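Local atomic coordinates of ribokinase (Staphylococcus aureus, PDB entry 3RY7), a protein that catalyses the ATP- and magnesium-dependent phosphorylation of ribose at O-5, giving D-ribose 5-phosphate, and is activated by monovalent cations. Residues 241-245 and 283-287. Residues are numbered along the deposited sequence; the frame is centred on the assembly and turned at random.
Sequences AYKVN and SLTVQ
Residues 241-245 run extended but irregular past a type I beta turn, Ser283 to Val286, closed by Val286 N to Ser283 O at 3.0 Å. No hydrogen bond links the two segments; 275 Å² is buried, and the closest CA pair is Lys243–Ser283 at 4.9 Å. Ser283, in helix 271-283, points its CB toward the loop, 3.6 Å from Tyr242 CB, while its CA makes a CH···O contact with Lys243 O (3.5 Å, 142° at H). Its p rotamer lets OG hydrogen-bond Lys280 O; the Tyr242 side chain (chi1 m) starts toward Ser283, but its end leads away, OH hydrogen-bonded to Asp276 OD2. Leu284 CB points away from 241-245. Thr285 belongs to the probable K(+) site, and its OG1 hydrogen-bonds Thr250 OG1, another residue of that site, which places this turn of the PfkB-family kinase fold beside the likely cation site, with the loop after strand 236-239 packed on it through Ser283 and Val286. Val286, chi1 m, fills the gap: CG2 lies 3.5 Å from Lys243 O and 3.8 Å from Lys243 CB, CG1 3.3 Å from Asn245 ND2. Lys243, all-t, extends past it to a salt bridge with Glu33 of the second subunit. At Gln287 phi/psi becomes -86/129°, and the chain leaves the turn extended.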
loop_
_atom_site.group_PDB
_atom_site.type_symbol
_atom_site.label_atom_id
_atom_site.label_comp_id
_atom_site.label_asym_id
_atom_site.label_seq_id
_atom_site.Cartn_x
_atom_site.Cartn_y
_atom_site.Cartn_z
ATOM N N ALA A 241 19.090 11.838 4.859
ATOM C CA ALA A 241 17.753 11.388 4.491
ATOM C C ALA A 241 17.157 10.431 5.528
ATOM O O ALA A 241 17.822 10.034 6.486
ATOM C CB ALA A 241 17.791 10.718 3.112
ATOM N N TYR A 242 15.897 10.069 5.328
ATOM C CA TYR A 242 15.259 9.041 6.137
ATOM C C TYR A 242 15.255 7.719 5.366
ATOM O O TYR A 242 16.299 7.257 4.879
ATOM C CB TYR A 242 13.831 9.452 6.480
ATOM C CG TYR A 242 13.726 10.717 7.304
ATOM C CD1 TYR A 242 12.965 10.743 8.461
ATOM C CD2 TYR A 242 14.391 11.882 6.931
ATOM C CE1 TYR A 242 12.859 11.889 9.225
ATOM C CE2 TYR A 242 14.293 13.043 7.695
ATOM C CZ TYR A 242 13.522 13.035 8.841
ATOM O OH TYR A 242 13.404 14.158 9.626
ATOM N N LYS A 243 14.082 7.143 5.208
ATOM C CA LYS A 243 13.990 5.947 4.403
ATOM C C LYS A 243 13.888 6.322 2.956
ATOM O O LYS A 243 13.036 7.073 2.543
ATOM C CB LYS A 243 12.839 5.047 4.797
ATOM C CG LYS A 243 13.100 3.596 4.377
ATOM C CD LYS A 243 12.000 2.614 4.741
ATOM C CE LYS A 243 12.031 1.399 3.800
ATOM N NZ LYS A 243 11.076 0.321 4.168
ATOM N N VAL A 244 14.798 5.778 2.190
ATOM C CA VAL A 244 14.846 6.069 0.762
ATOM C C VAL A 244 15.297 4.867 -0.063
ATOM O O VAL A 244 16.348 4.280 0.206
ATOM C CB VAL A 244 15.780 7.271 0.472
ATOM C CG1 VAL A 244 16.295 7.222 -0.957
ATOM C CG2 VAL A 244 15.060 8.579 0.752
ATOM N N ASN A 245 14.501 4.496 -1.065
ATOM C CA ASN A 245 14.909 3.440 -1.984
ATOM C C ASN A 245 15.991 3.950 -2.932
ATOM O O ASN A 245 16.061 5.147 -3.222
ATOM C CB ASN A 245 13.716 2.901 -2.781
ATOM C CG ASN A 245 12.752 2.097 -1.926
ATOM O OD1 ASN A 245 13.140 1.500 -0.918
ATOM N ND2 ASN A 245 11.485 2.073 -2.333
ATOM N N SER A 283 9.804 9.983 2.789
ATOM C CA SER A 283 10.063 8.662 3.378
ATOM C C SER A 283 8.767 7.859 3.552
ATOM O O SER A 283 8.746 6.656 3.320
ATOM C CB SER A 283 10.798 8.786 4.713
ATOM O OG SER A 283 9.924 9.289 5.712
ATOM N N LEU A 284 7.697 8.557 3.932
ATOM C CA LEU A 284 6.347 8.010 4.040
ATOM C C LEU A 284 5.882 7.284 2.778
ATOM O O LEU A 284 4.882 6.555 2.775
ATOM C CB LEU A 284 5.378 9.146 4.332
ATOM C CG LEU A 284 5.460 9.636 5.774
ATOM C CD1 LEU A 284 4.375 10.660 6.058
ATOM C CD2 LEU A 284 5.348 8.438 6.725
ATOM N N THR A 285 6.568 7.510 1.663
ATOM C CA THR A 285 6.152 6.912 0.420
ATOM C C THR A 285 6.715 5.546 0.230
ATOM O O THR A 285 6.195 4.791 -0.514
ATOM C CB THR A 285 6.436 7.748 -0.910
ATOM O OG1 THR A 285 7.808 7.701 -1.270
ATOM C CG2 THR A 285 5.923 9.143 -0.859
ATOM N N VAL A 286 7.806 5.244 0.888
ATOM C CA VAL A 286 8.375 3.914 0.769
ATOM C C VAL A 286 8.041 3.082 2.011
ATOM O O VAL A 286 8.606 2.004 2.227
ATOM C CB VAL A 286 9.905 3.980 0.593
ATOM C CG1 VAL A 286 10.258 4.644 -0.730
ATOM C CG2 VAL A 286 10.539 4.732 1.749
ATOM N N GLN A 287 7.110 3.591 2.814
ATOM C CA GLN A 287 6.747 2.985 4.089
ATOM C C GLN A 287 5.682 1.883 3.973
ATOM O O GLN A 287 4.621 2.096 3.387
ATOM C CB GLN A 287 6.292 4.079 5.054
ATOM C CG GLN A 287 5.180 3.670 6.003
ATOM C CD GLN A 287 5.218 4.455 7.310
ATOM O OE1 GLN A 287 4.249 5.132 7.675
ATOM N NE2 GLN A 287 6.344 4.366 8.024
#